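Local coordinates for protein type III restriction-modification enzyme EcoP15I Mod subunit (Escherichia coli, PDB 4ZCF) that methylates the second adenine of the DNA site 5'-CAGCAG-3' at N6 using S-adenosyl-L-methionine, and joins the Res subunit to cut DNA, at residues A[195-200]-A[205-210]; A[363-368]-A[373-378]; A[551-556]-A[607-612]. All coordinates share one frame; numbering follows the deposited sequence.

Contact 1. Residues A[195-200]-A[205-210]; sequences IFISID and SQLKLV
Leu207 pushes its branched end into the corner between Ile197 and Ile199, two residues whose side chains leave the same side of the strand. The two methyls of the leucine divide the work. CD2 takes both isoleucines, lying 3.5 Å from Ile199 CG1 and 3.7 Å from Ile197 CG2, and it also comes within 4.0 Å of Ile199 CG2. CD1 turns along the strand and meets the far end of one partner, 4.0 Å from Ile197 CD1. The leucine is placed there by its first torsion: CG stands opposite the backbone N (chi1 169°), which carries the fork straight out from the helix toward the strand. On the other side, the two branches of Ile197 are both in use, CG2 against one leucine methyl and CD1 against the other, while Ser198 between the isoleucines directs its side chain away from the helix. The interaction is wholly apolar and the three residues are buried, so this is core packing of a helix on a sheet. Strand 193-199 and helix 204-215 form the first half of a beta-alpha-beta crossover into the parallel strand 220-227, in the Rossmann-like methyltransferase fold. Within the sheet the strand lies between strands 117-122 and 241-248; Ile122 and Ile245 adjoin Ile197, and Tyr243 adjoins Ile199. Leu182 of helix 171-188 packs beside Leu207, and Ser205, Gln206, Lys208 and Leu209 of the same helix 204-215 pack against the second Mod subunit.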
loop_
_atom_site.group_PDB
_atom_site.type_symbol
_atom_site.label_atom_id
_atom_site.label_comp_id
_atom_site.label_asym_id
_atom_site.label_seq_id
_atom_site.Cartn_x
_atom_site.Cartn_y
_atom_site.Cartn_z
ATOM N N ILE A 195 0.264 4.706 6.231
ATOM C CA ILE A 195 -0.742 4.364 7.225
ATOM C C ILE A 195 -0.145 3.270 8.124
ATOM O O ILE A 195 0.545 2.399 7.624
ATOM C CB ILE A 195 -2.149 3.991 6.636
ATOM C CG1 ILE A 195 -3.177 3.695 7.766
ATOM C CG2 ILE A 195 -2.075 2.849 5.606
ATOM C CD1 ILE A 195 -4.636 3.787 7.401
ATOM N N PHE A 196 -0.385 3.350 9.440
ATOM C CA PHE A 196 -0.002 2.403 10.506
ATOM C C PHE A 196 -1.325 1.990 11.208
ATOM O O PHE A 196 -2.124 2.861 11.556
ATOM C CB PHE A 196 0.945 3.115 11.494
ATOM C CG PHE A 196 2.365 3.355 11.027
ATOM C CD1 PHE A 196 2.652 4.338 10.097
ATOM C CD2 PHE A 196 3.418 2.601 11.533
ATOM C CE1 PHE A 196 3.969 4.555 9.656
ATOM C CE2 PHE A 196 4.738 2.836 11.115
ATOM C CZ PHE A 196 5.006 3.828 10.192
ATOM N N ILE A 197 -1.611 0.669 11.315
ATOM C CA ILE A 197 -2.848 0.134 11.917
ATOM C C ILE A 197 -2.562 -0.908 12.967
ATOM O O ILE A 197 -2.076 -1.992 12.633
ATOM C CB ILE A 197 -3.893 -0.406 10.895
ATOM C CG1 ILE A 197 -4.011 0.479 9.630
ATOM C CG2 ILE A 197 -5.275 -0.628 11.580
ATOM C CD1 ILE A 197 -4.844 -0.103 8.495
ATOM N N SER A 198 -2.901 -0.597 14.237
ATOM C CA SER A 198 -2.764 -1.509 15.373
ATOM C C SER A 198 -3.894 -2.509 15.344
ATOM O O SER A 198 -5.043 -2.128 15.144
ATOM C CB SER A 198 -2.850 -0.752 16.699
ATOM O OG SER A 198 -1.639 -0.087 17.004
ATOM N N ILE A 199 -3.570 -3.795 15.554
ATOM C CA ILE A 199 -4.540 -4.886 15.636
ATOM C C ILE A 199 -3.916 -5.974 16.401
ATOM O O ILE A 199 -2.724 -5.924 16.638
ATOM C CB ILE A 199 -5.092 -5.457 14.291
ATOM C CG1 ILE A 199 -4.152 -5.258 13.119
ATOM C CG2 ILE A 199 -6.600 -5.101 14.026
ATOM C CD1 ILE A 199 -3.164 -6.274 12.988
ATOM N N ASP A 200 -4.717 -6.982 16.744
ATOM C CA ASP A 200 -4.322 -8.194 17.440
ATOM C C ASP A 200 -4.734 -9.407 16.524
ATOM O O ASP A 200 -5.069 -9.184 15.367
ATOM C CB ASP A 200 -4.872 -8.202 18.912
ATOM C CG ASP A 200 -6.220 -8.848 19.234
ATOM O OD1 ASP A 200 -7.048 -9.026 18.302
ATOM O OD2 ASP A 200 -6.440 -9.197 20.413
ATOM N N SER A 205 -5.435 -10.987 9.721
ATOM C CA SER A 205 -5.509 -11.510 8.342
ATOM C C SER A 205 -6.566 -10.816 7.500
ATOM O O SER A 205 -6.254 -10.391 6.387
ATOM C CB SER A 205 -5.733 -13.018 8.349
ATOM O OG SER A 205 -5.084 -13.609 9.463
ATOM N N GLN A 206 -7.785 -10.631 8.056
ATOM C CA GLN A 206 -8.929 -9.944 7.410
ATOM C C GLN A 206 -8.651 -8.492 7.075
ATOM O O GLN A 206 -9.058 -8.038 6.006
ATOM C CB GLN A 206 -10.191 -10.041 8.263
ATOM C CG GLN A 206 -10.814 -11.443 8.272
ATOM C CD GLN A 206 -10.144 -12.461 9.182
ATOM O OE1 GLN A 206 -9.220 -12.181 9.978
ATOM N NE2 GLN A 206 -10.632 -13.675 9.089
ATOM N N LEU A 207 -7.948 -7.757 7.963
ATOM C CA LEU A 207 -7.575 -6.359 7.716
ATOM C C LEU A 207 -6.483 -6.287 6.678
ATOM O O LEU A 207 -6.533 -5.427 5.803
ATOM C CB LEU A 207 -7.081 -5.714 9.010
ATOM C CG LEU A 207 -6.405 -4.338 8.928
ATOM C CD1 LEU A 207 -7.404 -3.201 8.491
ATOM C CD2 LEU A 207 -5.693 -4.047 10.228
ATOM N N LYS A 208 -5.488 -7.158 6.791
ATOM C CA LYS A 208 -4.351 -7.229 5.892
ATOM C C LYS A 208 -4.837 -7.500 4.486
ATOM O O LYS A 208 -4.342 -6.864 3.548
ATOM C CB LYS A 208 -3.353 -8.318 6.346
ATOM C CG LYS A 208 -2.181 -7.795 7.159
ATOM C CD LYS A 208 -1.157 -6.983 6.319
ATOM C CE LYS A 208 -0.169 -7.823 5.546
ATOM N NZ LYS A 208 -0.743 -8.312 4.261
ATOM N N LEU A 209 -5.844 -8.400 4.348
ATOM C CA LEU A 209 -6.473 -8.704 3.057
ATOM C C LEU A 209 -7.312 -7.548 2.496
ATOM O O LEU A 209 -7.234 -7.296 1.288
ATOM C CB LEU A 209 -7.221 -10.058 3.048
ATOM C CG LEU A 209 -6.320 -11.334 3.168
ATOM C CD1 LEU A 209 -7.107 -12.576 2.901
ATOM C CD2 LEU A 209 -5.146 -11.301 2.204
ATOM N N VAL A 210 -8.029 -6.783 3.361
ATOM C CA VAL A 210 -8.785 -5.588 2.920
ATOM C C VAL A 210 -7.855 -4.428 2.556
ATOM O O VAL A 210 -8.196 -3.628 1.689
ATOM C CB VAL A 210 -9.959 -5.192 3.852
ATOM C CG1 VAL A 210 -9.504 -4.335 5.013
ATOM C CG2 VAL A 210 -11.063 -4.490 3.081
#

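Contact 2. Residues A[363-368]-A[373-378]; sequences EKIIFG and KIIELK. With nucleotides of chain D.
The Phe367 ring is approached by two isoleucine methyls: Ile365 CG2 lies over one face, 3.7 Å above its plane and displaced toward the rim, and Ile375 CG2, just before strand 376-380, lies alongside, 3.6 Å from Phe367 CD1. The same two methyls touch, Ile365 CG2 to Ile375 CG2 being 3.7 Å. Helix 353-361 adds Met356 to this apolar cluster. The other flat group, the Glu376 carboxylate, presents OE2 on its anti side to Lys373 NZ, which stands 34° out of the carboxylate plane; Gln319 also bonds OE2. Behind these runs an antiparallel beta hairpin. Ile366 and Glu376 are its hydrogen-bonded pair, with the nearly straight bond from Ile366 N to Glu376 O measuring 2.9 Å and Glu376 N returning a bond to Ile366 O; Lys378 N bonds Lys364 O further along. Toward the turn, one water also donates to Ile366 O and Ile374 O, and a second links Gly368 N with Lys373 O. Lys373 folds back through bends at chi2 and chi4, bringing NZ to three oxygens: Glu376 OE2 at 2.8 Å, Ile374 O at 2.6 Å and OP2 of DC4 in DNA chain D at 3.0 Å. Ile374 N adds a second grip on that phosphate, pointing at OP1 from 3.3 Å. A methionine in place of Lys373 would probably leave OP2 and the Glu376 carboxylate without their shared cation. These bonds reach backbone phosphate oxygens, which is consistent with a hold on the DNA that does not depend on base identity, and Glu376 probably helps keep the ammonium charged and in position.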
loop_
_atom_site.group_PDB
_atom_site.type_symbol
_atom_site.label_atom_id
_atom_site.label_comp_id
_atom_site.label_asym_id
_atom_site.label_seq_id
_atom_site.Cartn_x
_atom_site.Cartn_y
_atom_site.Cartn_z
ATOM N N GLU A 363 41.648 4.823 3.714
ATOM C CA GLU A 363 42.157 4.339 5.008
ATOM C C GLU A 363 40.983 3.869 5.922
ATOM O O GLU A 363 40.879 4.240 7.095
ATOM C CB GLU A 363 43.065 5.397 5.682
ATOM C CG GLU A 363 44.212 5.878 4.803
ATOM C CD GLU A 363 45.053 7.027 5.333
ATOM O OE1 GLU A 363 44.491 7.955 5.960
ATOM O OE2 GLU A 363 46.277 7.020 5.074
ATOM N N LYS A 364 40.077 3.072 5.340
ATOM C CA LYS A 364 38.900 2.549 6.025
ATOM C C LYS A 364 39.168 1.123 6.488
ATOM O O LYS A 364 38.351 0.556 7.215
ATOM C CB LYS A 364 37.682 2.564 5.077
ATOM C CG LYS A 364 37.316 3.940 4.544
ATOM C CD LYS A 364 36.105 4.567 5.226
ATOM C CE LYS A 364 35.736 5.912 4.638
ATOM N NZ LYS A 364 35.284 5.804 3.217
ATOM N N ILE A 365 40.312 0.545 6.066
ATOM C CA ILE A 365 40.693 -0.832 6.376
ATOM C C ILE A 365 41.565 -1.032 7.622
ATOM O O ILE A 365 42.603 -0.382 7.775
ATOM C CB ILE A 365 41.272 -1.511 5.114
ATOM C CG1 ILE A 365 40.318 -1.382 3.891
ATOM C CG2 ILE A 365 41.682 -2.956 5.365
ATOM C CD1 ILE A 365 38.843 -1.830 4.074
ATOM N N ILE A 366 41.141 -1.977 8.486
ATOM C CA ILE A 366 41.830 -2.426 9.701
ATOM C C ILE A 366 42.488 -3.794 9.386
ATOM O O ILE A 366 41.795 -4.759 9.074
ATOM C CB ILE A 366 40.883 -2.482 10.948
ATOM C CG1 ILE A 366 40.207 -1.116 11.224
ATOM C CG2 ILE A 366 41.633 -2.991 12.196
ATOM C CD1 ILE A 366 39.088 -1.148 12.245
ATOM N N PHE A 367 43.830 -3.849 9.435
ATOM C CA PHE A 367 44.616 -5.061 9.198
ATOM C C PHE A 367 45.022 -5.655 10.533
ATOM O O PHE A 367 45.114 -4.926 11.526
ATOM C CB PHE A 367 45.883 -4.725 8.402
ATOM C CG PHE A 367 45.653 -4.396 6.949
ATOM C CD1 PHE A 367 45.540 -5.406 5.998
ATOM C CD2 PHE A 367 45.579 -3.078 6.524
ATOM C CE1 PHE A 367 45.335 -5.101 4.644
ATOM C CE2 PHE A 367 45.387 -2.773 5.170
ATOM C CZ PHE A 367 45.261 -3.786 4.240
ATOM N N GLY A 368 45.269 -6.964 10.549
ATOM C CA GLY A 368 45.779 -7.652 11.729
ATOM C C GLY A 368 47.278 -7.430 11.884
ATOM O O GLY A 368 47.894 -6.717 11.079
ATOM N N LYS A 373 44.854 -12.768 9.455
ATOM C CA LYS A 373 43.633 -12.134 9.960
ATOM C C LYS A 373 42.829 -11.484 8.792
ATOM O O LYS A 373 43.397 -10.714 8.009
ATOM C CB LYS A 373 44.021 -11.087 11.039
ATOM C CG LYS A 373 42.917 -10.188 11.605
ATOM C CD LYS A 373 41.922 -10.922 12.496
ATOM C CE LYS A 373 40.742 -10.041 12.848
ATOM N NZ LYS A 373 39.858 -9.722 11.674
ATOM N N ILE A 374 41.512 -11.816 8.678
ATOM C CA ILE A 374 40.630 -11.235 7.660
ATOM C C ILE A 374 40.492 -9.767 8.000
ATOM O O ILE A 374 40.426 -9.432 9.187
ATOM C CB ILE A 374 39.238 -11.922 7.578
ATOM C CG1 ILE A 374 39.343 -13.458 7.358
ATOM C CG2 ILE A 374 38.345 -11.268 6.521
ATOM C CD1 ILE A 374 37.950 -14.244 7.596
ATOM N N ILE A 375 40.493 -8.888 6.968
ATOM C CA ILE A 375 40.362 -7.438 7.142
ATOM C C ILE A 375 39.020 -7.008 7.744
ATOM O O ILE A 375 38.001 -7.707 7.633
ATOM C CB ILE A 375 40.683 -6.626 5.854
ATOM C CG1 ILE A 375 39.859 -7.091 4.634
ATOM C CG2 ILE A 375 42.167 -6.580 5.577
ATOM C CD1 ILE A 375 39.573 -6.000 3.692
ATOM N N GLU A 376 39.028 -5.825 8.347
ATOM C CA GLU A 376 37.848 -5.225 8.941
ATOM C C GLU A 376 37.711 -3.807 8.399
ATOM O O GLU A 376 38.658 -3.256 7.822
ATOM C CB GLU A 376 37.967 -5.210 10.482
ATOM C CG GLU A 376 38.043 -6.590 11.112
ATOM C CD GLU A 376 38.299 -6.647 12.608
ATOM O OE1 GLU A 376 38.365 -5.574 13.253
ATOM O OE2 GLU A 376 38.432 -7.775 13.137
ATOM N N LEU A 377 36.527 -3.222 8.599
ATOM C CA LEU A 377 36.212 -1.849 8.218
ATOM C C LEU A 377 36.086 -0.951 9.456
ATOM O O LEU A 377 35.380 -1.292 10.408
ATOM C CB LEU A 377 34.912 -1.816 7.416
ATOM C CG LEU A 377 35.035 -2.189 5.969
ATOM C CD1 LEU A 377 33.792 -2.920 5.501
ATOM C CD2 LEU A 377 35.290 -0.947 5.119
ATOM N N LYS A 378 36.781 0.179 9.452
ATOM C CA LYS A 378 36.711 1.128 10.560
ATOM C C LYS A 378 35.394 1.896 10.441
ATOM O O LYS A 378 35.108 2.546 9.418
ATOM C CB LYS A 378 37.935 2.051 10.557
ATOM C CG LYS A 378 38.139 2.832 11.836
ATOM C CD LYS A 378 39.513 3.412 11.845
ATOM C CE LYS A 378 39.669 4.546 12.816
ATOM N NZ LYS A 378 41.092 5.009 12.913
ATOM P P DC D 4 39.179 -13.729 11.438
ATOM O OP1 DC D 4 40.574 -13.963 10.996
ATOM O OP2 DC D 4 38.587 -12.386 11.247
ATOM O "O5'" DC D 4 38.211 -14.854 10.822
ATOM C "C5'" DC D 4 38.044 -16.068 11.521
ATOM C "C4'" DC D 4 36.749 -16.797 11.232
ATOM O "O4'" DC D 4 35.712 -16.438 12.175
ATOM C "C3'" DC D 4 36.143 -16.709 9.840
ATOM O "O3'" DC D 4 35.748 -18.031 9.402
ATOM C "C2'" DC D 4 34.964 -15.760 10.066
ATOM C "C1'" DC D 4 34.520 -16.083 11.488
ATOM N N1 DC D 4 33.900 -14.943 12.259
ATOM C C2 DC D 4 32.834 -15.180 13.137
ATOM O O2 DC D 4 32.314 -16.296 13.180
ATOM N N3 DC D 4 32.336 -14.143 13.863
ATOM C C4 DC D 4 32.833 -12.907 13.735
ATOM N N4 DC D 4 32.290 -11.920 14.456
ATOM C C5 DC D 4 33.956 -12.649 12.895
ATOM C C6 DC D 4 34.440 -13.680 12.189
ATOM P P DA D 3 41.256 -10.627 16.539
ATOM O OP1 DA D 3 42.566 -10.980 15.956
ATOM O OP2 DA D 3 40.751 -9.247 16.350
ATOM O "O5'" DA D 3 40.170 -11.671 15.998
ATOM C "C5'" DA D 3 40.375 -13.059 16.109
ATOM C "C4'" DA D 3 39.300 -13.808 15.362
ATOM O "O4'" DA D 3 38.094 -13.881 16.150
ATOM C "C3'" DA D 3 38.909 -13.181 14.034
ATOM O "O3'" DA D 3 39.141 -14.109 12.992
ATOM C "C2'" DA D 3 37.437 -12.789 14.174
ATOM C "C1'" DA D 3 36.967 -13.648 15.333
ATOM N N9 DA D 3 35.998 -12.974 16.187
ATOM C C8 DA D 3 36.061 -11.720 16.753
ATOM N N7 DA D 3 35.042 -11.435 17.536
ATOM C C5 DA D 3 34.294 -12.597 17.499
ATOM C C6 DA D 3 33.106 -12.973 18.126
ATOM N N6 DA D 3 32.429 -12.168 18.958
ATOM N N1 DA D 3 32.621 -14.209 17.836
ATOM C C2 DA D 3 33.274 -15.024 16.993
ATOM N N3 DA D 3 34.423 -14.780 16.378
ATOM C C4 DA D 3 34.866 -13.550 16.677
HETATM O O HOH W 1 41.721 -6.894 10.643
HETATM O O HOH W 2 45.362 -8.842 8.614
#

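Contact 3. Residues A[551-556]-A[607-612]; sequences LYDGSL and KVVFYG
Asp553 and Lys607 meet through a buried salt bridge, with Lys607 NZ 2.7 Å from Asp553 OD1. The ammonium group comes from above the carboxylate, 81° out of its plane. Lys607 gets there on a long chain that bends once, at chi3 (142°), after leaving the strand toward Asp553. The second oxygen, Asp553 OD2, lies 4.3 Å from Val609 CG2 and is held by a hydrogen bond from Tyr579 OH and a salt bridge to Arg643 NH1. A single carboxylate thus serves three strands, 577-580, 607-611 and 639-643, which lie side by side and run parallel in the mixed sheet of the C-terminal domain, strand 607-611 in the middle. Asp553 directly precedes Gly554, where the chain leaves helix 539-552 in a Schellman motif: Gly554 takes a positive phi of 100°, and its N bonds Leu551 O at 2.8 Å. That turn probably helps to point Asp553 at the sheet. Further out, Arg577 packs against both Asp553 and Lys607, and Leu551 on the same helix packs on helix 102-113. Asp138 of the Res chain forms a long, weak ion pair with Lys607 NZ.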
loop_
_atom_site.group_PDB
_atom_site.type_symbol
_atom_site.label_atom_id
_atom_site.label_comp_id
_atom_site.label_asym_id
_atom_site.label_seq_id
_atom_site.Cartn_x
_atom_site.Cartn_y
_atom_site.Cartn_z
ATOM N N LEU A 551 -13.742 25.357 4.045
ATOM C CA LEU A 551 -13.196 23.994 4.000
ATOM C C LEU A 551 -13.547 23.355 2.663
ATOM O O LEU A 551 -12.646 22.918 1.934
ATOM C CB LEU A 551 -13.722 23.148 5.194
ATOM C CG LEU A 551 -13.139 21.723 5.402
ATOM C CD1 LEU A 551 -11.625 21.722 5.541
ATOM C CD2 LEU A 551 -13.856 20.992 6.531
ATOM N N TYR A 552 -14.852 23.390 2.316
ATOM C CA TYR A 552 -15.398 22.920 1.047
ATOM C C TYR A 552 -14.623 23.534 -0.131
ATOM O O TYR A 552 -14.312 22.832 -1.082
ATOM C CB TYR A 552 -16.911 23.246 0.951
ATOM C CG TYR A 552 -17.503 22.894 -0.398
ATOM C CD1 TYR A 552 -17.931 21.599 -0.676
ATOM C CD2 TYR A 552 -17.543 23.831 -1.430
ATOM C CE1 TYR A 552 -18.401 21.248 -1.941
ATOM C CE2 TYR A 552 -17.993 23.487 -2.700
ATOM C CZ TYR A 552 -18.450 22.201 -2.943
ATOM O OH TYR A 552 -18.938 21.858 -4.179
ATOM N N ASP A 553 -14.290 24.834 -0.042
ATOM C CA ASP A 553 -13.548 25.592 -1.048
ATOM C C ASP A 553 -12.076 25.209 -1.162
ATOM O O ASP A 553 -11.391 25.734 -2.036
ATOM C CB ASP A 553 -13.741 27.123 -0.870
ATOM C CG ASP A 553 -15.064 27.667 -1.409
ATOM O OD1 ASP A 553 -15.445 27.293 -2.538
ATOM O OD2 ASP A 553 -15.672 28.519 -0.738
ATOM N N GLY A 554 -11.605 24.320 -0.280
ATOM C CA GLY A 554 -10.245 23.792 -0.309
ATOM C C GLY A 554 -9.226 24.373 0.639
ATOM O O GLY A 554 -8.039 24.045 0.532
ATOM N N SER A 555 -9.656 25.243 1.562
ATOM C CA SER A 555 -8.734 25.870 2.522
ATOM C C SER A 555 -8.587 25.007 3.785
ATOM O O SER A 555 -9.594 24.565 4.340
ATOM C CB SER A 555 -9.177 27.295 2.881
ATOM O OG SER A 555 -9.909 27.939 1.848
ATOM N N LEU A 556 -7.336 24.789 4.242
ATOM C CA LEU A 556 -7.015 24.002 5.447
ATOM C C LEU A 556 -7.594 24.680 6.681
ATOM O O LEU A 556 -7.564 25.915 6.750
ATOM C CB LEU A 556 -5.487 23.872 5.657
ATOM C CG LEU A 556 -4.596 23.484 4.480
ATOM C CD1 LEU A 556 -3.162 23.954 4.723
ATOM C CD2 LEU A 556 -4.630 21.991 4.217
ATOM N N LYS A 607 -11.272 35.278 -6.325
ATOM C CA LYS A 607 -12.557 34.595 -6.301
ATOM C C LYS A 607 -13.445 35.315 -5.273
ATOM O O LYS A 607 -12.963 35.670 -4.189
ATOM C CB LYS A 607 -12.319 33.117 -5.904
ATOM C CG LYS A 607 -13.445 32.153 -6.234
ATOM C CD LYS A 607 -13.142 30.788 -5.610
ATOM C CE LYS A 607 -14.374 30.101 -5.072
ATOM N NZ LYS A 607 -14.044 29.078 -4.058
ATOM N N VAL A 608 -14.717 35.585 -5.640
ATOM C CA VAL A 608 -15.709 36.244 -4.763
ATOM C C VAL A 608 -16.912 35.307 -4.622
ATOM O O VAL A 608 -17.524 34.938 -5.627
ATOM C CB VAL A 608 -16.113 37.688 -5.203
ATOM C CG1 VAL A 608 -17.013 38.356 -4.164
ATOM C CG2 VAL A 608 -14.890 38.556 -5.471
ATOM N N VAL A 609 -17.186 34.863 -3.389
ATOM C CA VAL A 609 -18.288 33.943 -3.048
ATOM C C VAL A 609 -19.341 34.695 -2.201
ATOM O O VAL A 609 -19.003 35.256 -1.171
ATOM C CB VAL A 609 -17.791 32.642 -2.337
ATOM C CG1 VAL A 609 -18.876 31.567 -2.290
ATOM C CG2 VAL A 609 -16.522 32.100 -2.977
ATOM N N PHE A 610 -20.595 34.711 -2.638
ATOM C CA PHE A 610 -21.649 35.401 -1.888
ATOM C C PHE A 610 -22.864 34.505 -1.631
ATOM O O PHE A 610 -23.171 33.627 -2.436
ATOM C CB PHE A 610 -22.047 36.738 -2.565
ATOM C CG PHE A 610 -22.759 36.579 -3.890
ATOM C CD1 PHE A 610 -22.042 36.472 -5.077
ATOM C CD2 PHE A 610 -24.145 36.485 -3.946
ATOM C CE1 PHE A 610 -22.697 36.256 -6.291
ATOM C CE2 PHE A 610 -24.797 36.290 -5.166
ATOM C CZ PHE A 610 -24.066 36.173 -6.326
ATOM N N TYR A 611 -23.547 34.730 -0.510
ATOM C CA TYR A 611 -24.742 33.975 -0.139
ATOM C C TYR A 611 -25.999 34.499 -0.892
ATOM O O TYR A 611 -26.513 35.573 -0.573
ATOM C CB TYR A 611 -24.906 34.038 1.388
ATOM C CG TYR A 611 -26.073 33.277 1.959
ATOM C CD1 TYR A 611 -26.416 32.020 1.473
ATOM C CD2 TYR A 611 -26.773 33.760 3.054
ATOM C CE1 TYR A 611 -27.485 31.302 2.012
ATOM C CE2 TYR A 611 -27.859 33.064 3.586
ATOM C CZ TYR A 611 -28.204 31.827 3.069
ATOM O OH TYR A 611 -29.237 31.111 3.625
ATOM N N GLY A 612 -26.459 33.714 -1.876
ATOM C CA GLY A 612 -27.615 33.954 -2.742
ATOM C C GLY A 612 -28.848 34.540 -2.087
ATOM O O GLY A 612 -29.312 35.603 -2.510
#

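Overall arrangement
The contacts follow one another along the chain without interleaving, each in a different sheet. Contact 1 lies in the ten-stranded methyltransferase sheet, its centre about 13 Å from that of the chain, where helix 204-215 also faces the second Mod subunit. Contact 2 lies far out, about 46 Å from contact 1 between centres, at the edge of a four-stranded antiparallel sheet that touches DNA. Contact 3 joins helix and sheet in the C-terminal domain, its centre about 66 Å from that of contact 2 and across the chain's centre, beside the Res chain. The three contacts are thus spatially separate, none touching another, and they sample different parts of the protein: the methyltransferase core, a DNA-holding hairpin and a Res-facing region.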